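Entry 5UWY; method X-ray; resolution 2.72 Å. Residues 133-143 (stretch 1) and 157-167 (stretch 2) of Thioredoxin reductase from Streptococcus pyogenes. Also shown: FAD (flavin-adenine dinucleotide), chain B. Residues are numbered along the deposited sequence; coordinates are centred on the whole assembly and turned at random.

Stretch 1 133-143: CAVCDGAFFRD
Stretch 2 157-167: EEAIYLTQFAK

The two stretches lie side by side in the same order along the chain, with Ala 134 opposite Glu 158 and Gly 138 opposite Leu 162, each pair with CA atoms 6.2 Å apart. Further along the chain the backbones close in: the CA atoms of Arg 142 and Phe 165 are 4.4 Å apart, and those of Asp 143 and Ala 166 are 4.3 Å apart. Stretch 1 begins with Cys 133 (phi/psi -153/103) at the N-cap of a short helix that starts at Ala 134, and residues 138-140 keep helical torsions. Stretch 2 enters as a helix already under way, and its backbone departs from helical torsions at Phe 165 (-127/-43) and Ala 166 (-79/159). Together the two bury 530 Å².

Phe 165 contributes most to this surface. Its CA-to-CB bond points toward stretch 1, and with chi1 -38° (m) and chi2 -86° one face of the ring lies against the backbone of Gly 138 and Ala 139. Ala 139 CA stands 3.9 Å from the centroid of the Phe 165 ring, 19° off the normal, a CH-pi contact in which a polarised CA-H meets the aromatic cloud. Over the same face, Gly 138 O approaches Phe 165 CD2 to 3.3 Å, while Ala 139 CB packs at 3.8 Å from Phe 165 CE1. Gly 138 permits this closeness: an ideal CB there would point toward stretch 2, lying 3.3 Å from Phe 165 CE2 and 3.1 Å from Leu 162 CD2, and would clash at 2.4 Å with Ala 134 O.

Ala 134 is the second centre. Its small side chain points toward stretch 2, where Ala 134 CB meets Tyr 161 CD2 at 3.6 Å and Leu 162 CD2 at 3.9 Å. Tyr 161 (chi1 172°, t; chi2 78°) presents its ring edge to the backbone, with CE2 3.4 Å from Ala 134 O, so a carbonyl oxygen faces the weakly positive rim of the ring. That oxygen also accepts a helical bond from Gly 138 N (2.9 Å from Ala 134 O). Leu 162 (chi1 -78°, m; chi2 -180°, t) starts sideways, but its end comes nearer, bringing CD2 within 3.8 Å of Gly 138 CA.

The single hydrogen bond between the stretches joins the backbones where they are closest. Asp 143 N donates to Phe 165 O at 2.6 Å with a nearly straight angle of 168°, and Arg 142 CA, 3.4 Å from Phe 165 O, adds a CA-H...O contact. Asp 143 reaches this position with positive phi (63/38); its CA-to-CB bond points away.

On the side of stretch 1 turned from this packing, Cys 133 (chi1 -161°, t) and Cys 136 (chi1 -68°, m) form a disulfide, with SG atoms 2.0 Å apart. Cys 136 O lies 3.0 Å from O4 of the FAD, and Cys 136 SG lies 3.3 Å from C4X of the FAD, so the disulfide sits beside the flavin, as befits a thioredoxin reductase.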

# COMPACT_ATOMS: atom_id res chain seq x y z
N CYS A 133 -4.88 0.57 -19.16
CA CYS A 133 -4.24 1.20 -18.01
C CYS A 133 -2.96 1.88 -18.47
O CYS A 133 -1.94 1.21 -18.66
CB CYS A 133 -3.97 0.17 -16.92
SG CYS A 133 -3.71 0.85 -15.29
N ALA A 134 -3.01 3.21 -18.60
CA ALA A 134 -1.83 3.95 -19.04
C ALA A 134 -0.77 4.01 -17.95
O ALA A 134 0.43 3.88 -18.23
CB ALA A 134 -2.24 5.35 -19.49
N VAL A 135 -1.19 4.24 -16.70
CA VAL A 135 -0.27 4.19 -15.57
C VAL A 135 0.41 2.83 -15.47
O VAL A 135 1.51 2.71 -14.91
CB VAL A 135 -1.02 4.53 -14.26
CG1 VAL A 135 -0.06 4.60 -13.07
CG2 VAL A 135 -1.77 5.85 -14.41
N CYS A 136 -0.22 1.80 -16.03
CA CYS A 136 0.21 0.42 -15.88
C CYS A 136 1.30 0.03 -16.88
O CYS A 136 2.41 -0.35 -16.48
CB CYS A 136 -1.01 -0.49 -16.00
SG CYS A 136 -2.18 -0.33 -14.61
N ASP A 137 1.00 0.12 -18.17
CA ASP A 137 1.92 -0.31 -19.22
C ASP A 137 2.39 0.82 -20.12
O ASP A 137 3.06 0.56 -21.12
CB ASP A 137 1.27 -1.42 -20.06
CG ASP A 137 0.42 -2.37 -19.23
OD1 ASP A 137 0.93 -2.88 -18.21
OD2 ASP A 137 -0.75 -2.60 -19.60
N GLY A 138 2.06 2.07 -19.79
CA GLY A 138 2.45 3.18 -20.65
C GLY A 138 3.95 3.33 -20.80
O GLY A 138 4.43 3.73 -21.86
N ALA A 139 4.71 2.99 -19.76
CA ALA A 139 6.17 3.10 -19.79
C ALA A 139 6.84 2.00 -20.62
O ALA A 139 8.06 2.03 -20.78
CB ALA A 139 6.72 3.06 -18.36
N PHE A 140 6.07 1.04 -21.14
CA PHE A 140 6.64 -0.00 -21.99
C PHE A 140 6.73 0.42 -23.45
O PHE A 140 7.56 -0.12 -24.19
CB PHE A 140 5.79 -1.28 -21.91
CG PHE A 140 5.87 -1.98 -20.60
CD1 PHE A 140 7.09 -2.15 -19.95
CD2 PHE A 140 4.73 -2.49 -20.00
CE1 PHE A 140 7.17 -2.80 -18.74
CE2 PHE A 140 4.80 -3.15 -18.78
CZ PHE A 140 6.02 -3.30 -18.15
N PHE A 141 5.92 1.38 -23.87
CA PHE A 141 5.78 1.76 -25.27
C PHE A 141 6.47 3.09 -25.56
O PHE A 141 5.91 3.99 -26.18
CB PHE A 141 4.30 1.81 -25.66
CG PHE A 141 3.54 0.52 -25.43
CD1 PHE A 141 3.38 -0.01 -24.16
CD2 PHE A 141 3.01 -0.18 -26.51
CE1 PHE A 141 2.70 -1.19 -23.96
CE2 PHE A 141 2.32 -1.36 -26.31
CZ PHE A 141 2.17 -1.87 -25.03
N ARG A 142 7.71 3.21 -25.09
CA ARG A 142 8.46 4.44 -25.26
C ARG A 142 8.82 4.65 -26.73
O ARG A 142 9.33 3.74 -27.39
CB ARG A 142 9.73 4.41 -24.40
CG ARG A 142 10.58 5.66 -24.49
CD ARG A 142 11.54 5.76 -23.31
NE ARG A 142 10.86 6.19 -22.09
N ASP A 143 8.55 5.86 -27.23
CA ASP A 143 8.96 6.28 -28.58
C ASP A 143 8.30 5.44 -29.66
O ASP A 143 8.91 5.13 -30.69
CB ASP A 143 10.48 6.27 -28.73
CG ASP A 143 11.16 7.32 -27.87
OD1 ASP A 143 10.60 8.43 -27.75
OD2 ASP A 143 12.24 7.03 -27.33
N GLU A 157 -7.20 12.61 -21.01
CA GLU A 157 -6.15 12.72 -20.00
C GLU A 157 -5.18 11.55 -20.08
O GLU A 157 -3.96 11.74 -19.96
CB GLU A 157 -6.77 12.82 -18.61
CG GLU A 157 -6.86 14.25 -18.10
CD GLU A 157 -6.58 14.37 -16.61
OE1 GLU A 157 -6.61 15.51 -16.09
OE2 GLU A 157 -6.33 13.33 -15.96
N GLU A 158 -5.69 10.34 -20.30
CA GLU A 158 -4.80 9.19 -20.47
C GLU A 158 -3.94 9.34 -21.72
O GLU A 158 -2.80 8.87 -21.74
CB GLU A 158 -5.61 7.89 -20.50
CG GLU A 158 -5.82 7.27 -21.87
CD GLU A 158 -6.70 6.02 -21.83
OE1 GLU A 158 -7.76 6.00 -22.49
OE2 GLU A 158 -6.32 5.06 -21.13
N ALA A 159 -4.45 10.03 -22.74
CA ALA A 159 -3.66 10.26 -23.95
C ALA A 159 -2.49 11.21 -23.67
O ALA A 159 -1.34 10.90 -24.00
CB ALA A 159 -4.55 10.80 -25.06
N ILE A 160 -2.77 12.37 -23.07
CA ILE A 160 -1.66 13.29 -22.84
C ILE A 160 -0.71 12.75 -21.78
O ILE A 160 0.47 13.09 -21.77
CB ILE A 160 -2.16 14.71 -22.50
CG1 ILE A 160 -3.42 14.65 -21.64
CG2 ILE A 160 -2.40 15.50 -23.78
CD1 ILE A 160 -3.91 16.02 -21.22
N TYR A 161 -1.19 11.88 -20.89
CA TYR A 161 -0.26 11.15 -20.04
C TYR A 161 0.62 10.22 -20.88
O TYR A 161 1.81 10.07 -20.61
CB TYR A 161 -1.00 10.35 -18.96
CG TYR A 161 -0.10 9.43 -18.17
CD1 TYR A 161 0.71 9.92 -17.15
CD2 TYR A 161 -0.06 8.07 -18.43
CE1 TYR A 161 1.54 9.08 -16.42
CE2 TYR A 161 0.77 7.22 -17.71
CZ TYR A 161 1.56 7.73 -16.71
OH TYR A 161 2.38 6.89 -15.99
N LEU A 162 0.03 9.60 -21.90
CA LEU A 162 0.81 8.73 -22.78
C LEU A 162 1.82 9.50 -23.62
O LEU A 162 2.79 8.90 -24.10
CB LEU A 162 -0.13 7.93 -23.68
CG LEU A 162 -0.79 6.74 -22.99
CD1 LEU A 162 -1.70 5.98 -23.94
CD2 LEU A 162 0.27 5.82 -22.41
N THR A 163 1.63 10.81 -23.81
CA THR A 163 2.63 11.59 -24.52
C THR A 163 3.98 11.60 -23.80
O THR A 163 4.99 11.96 -24.41
CB THR A 163 2.16 13.03 -24.72
OG1 THR A 163 2.00 13.67 -23.45
CG2 THR A 163 0.84 13.07 -25.47
N GLN A 164 4.01 11.21 -22.53
CA GLN A 164 5.27 11.17 -21.78
C GLN A 164 6.19 10.04 -22.21
O GLN A 164 7.35 10.02 -21.79
CB GLN A 164 4.98 11.05 -20.28
CG GLN A 164 4.19 12.21 -19.71
CD GLN A 164 5.08 13.30 -19.16
OE1 GLN A 164 5.73 13.13 -18.13
NE2 GLN A 164 5.13 14.43 -19.86
N PHE A 165 5.71 9.11 -23.03
CA PHE A 165 6.54 8.02 -23.53
C PHE A 165 6.51 7.90 -25.05
O PHE A 165 7.56 7.70 -25.66
CB PHE A 165 6.11 6.68 -22.91
CG PHE A 165 5.69 6.78 -21.48
CD1 PHE A 165 6.64 6.70 -20.47
CD2 PHE A 165 4.36 6.93 -21.13
CE1 PHE A 165 6.27 6.78 -19.15
CE2 PHE A 165 3.98 7.01 -19.80
CZ PHE A 165 4.94 6.93 -18.81
N ALA A 166 5.33 8.02 -25.66
CA ALA A 166 5.18 7.75 -27.08
C ALA A 166 5.67 8.92 -27.92
O ALA A 166 5.77 10.06 -27.45
CB ALA A 166 3.72 7.45 -27.40
N LYS A 167 5.98 8.62 -29.18
CA LYS A 167 6.31 9.67 -30.14
C LYS A 167 5.06 10.37 -30.65
O LYS A 167 5.10 11.58 -30.93
CB LYS A 167 7.11 9.09 -31.31
PA FAD B . -8.97 -7.84 -8.26
O1A FAD B . -7.62 -8.45 -8.29
O2A FAD B . -9.54 -7.40 -9.62
O5B FAD B . -10.01 -8.80 -7.61
C5B FAD B . -10.85 -9.65 -8.42
C4B FAD B . -11.04 -10.97 -7.73
O4B FAD B . -12.37 -11.02 -7.16
C3B FAD B . -10.90 -12.20 -8.63
O3B FAD B . -10.08 -13.20 -8.04
C2B FAD B . -12.35 -12.66 -8.82
O2B FAD B . -12.41 -14.07 -9.03
C1B FAD B . -12.94 -12.27 -7.47
N9A FAD B . -14.40 -12.15 -7.44
C8A FAD B . -15.17 -11.18 -8.01
N7A FAD B . -16.46 -11.33 -7.82
C5A FAD B . -16.54 -12.48 -7.06
C6A FAD B . -17.64 -13.19 -6.52
N6A FAD B . -18.91 -12.81 -6.67
N1A FAD B . -17.37 -14.31 -5.81
C2A FAD B . -16.09 -14.69 -5.66
N3A FAD B . -14.99 -14.11 -6.12
C4A FAD B . -15.28 -13.00 -6.82
N1 FAD B . -1.50 -3.52 -11.74
C2 FAD B . -0.29 -2.93 -11.51
O2 FAD B . 0.12 -2.69 -10.37
N3 FAD B . 0.52 -2.60 -12.59
C4 FAD B . 0.22 -2.79 -13.92
O4 FAD B . 1.03 -2.45 -14.79
C4X FAD B . -1.07 -3.41 -14.15
N5 FAD B . -1.43 -3.63 -15.38
C5X FAD B . -2.67 -4.22 -15.60
C6 FAD B . -3.06 -4.46 -16.91
C7 FAD B . -4.29 -5.05 -17.19
C7M FAD B . -4.69 -5.29 -18.63
C8 FAD B . -5.14 -5.41 -16.14
C8M FAD B . -6.48 -6.05 -16.41
C9 FAD B . -4.75 -5.17 -14.82
C9A FAD B . -3.52 -4.58 -14.55
N10 FAD B . -3.10 -4.31 -13.23
C10 FAD B . -1.86 -3.73 -12.99
C1' FAD B . -3.93 -4.69 -12.07
C2' FAD B . -4.71 -3.54 -11.45
O2' FAD B . -3.91 -2.85 -10.49
C3' FAD B . -5.94 -4.10 -10.75
O3' FAD B . -6.83 -3.02 -10.50
C4' FAD B . -5.69 -4.84 -9.42
O4' FAD B . -5.15 -6.13 -9.69
C5' FAD B . -6.96 -4.98 -8.60
O5' FAD B . -6.66 -5.69 -7.38
P FAD B . -7.80 -6.09 -6.36
O1P FAD B . -8.29 -4.83 -5.65
O2P FAD B . -7.40 -7.18 -5.44
O3P FAD B . -8.99 -6.58 -7.31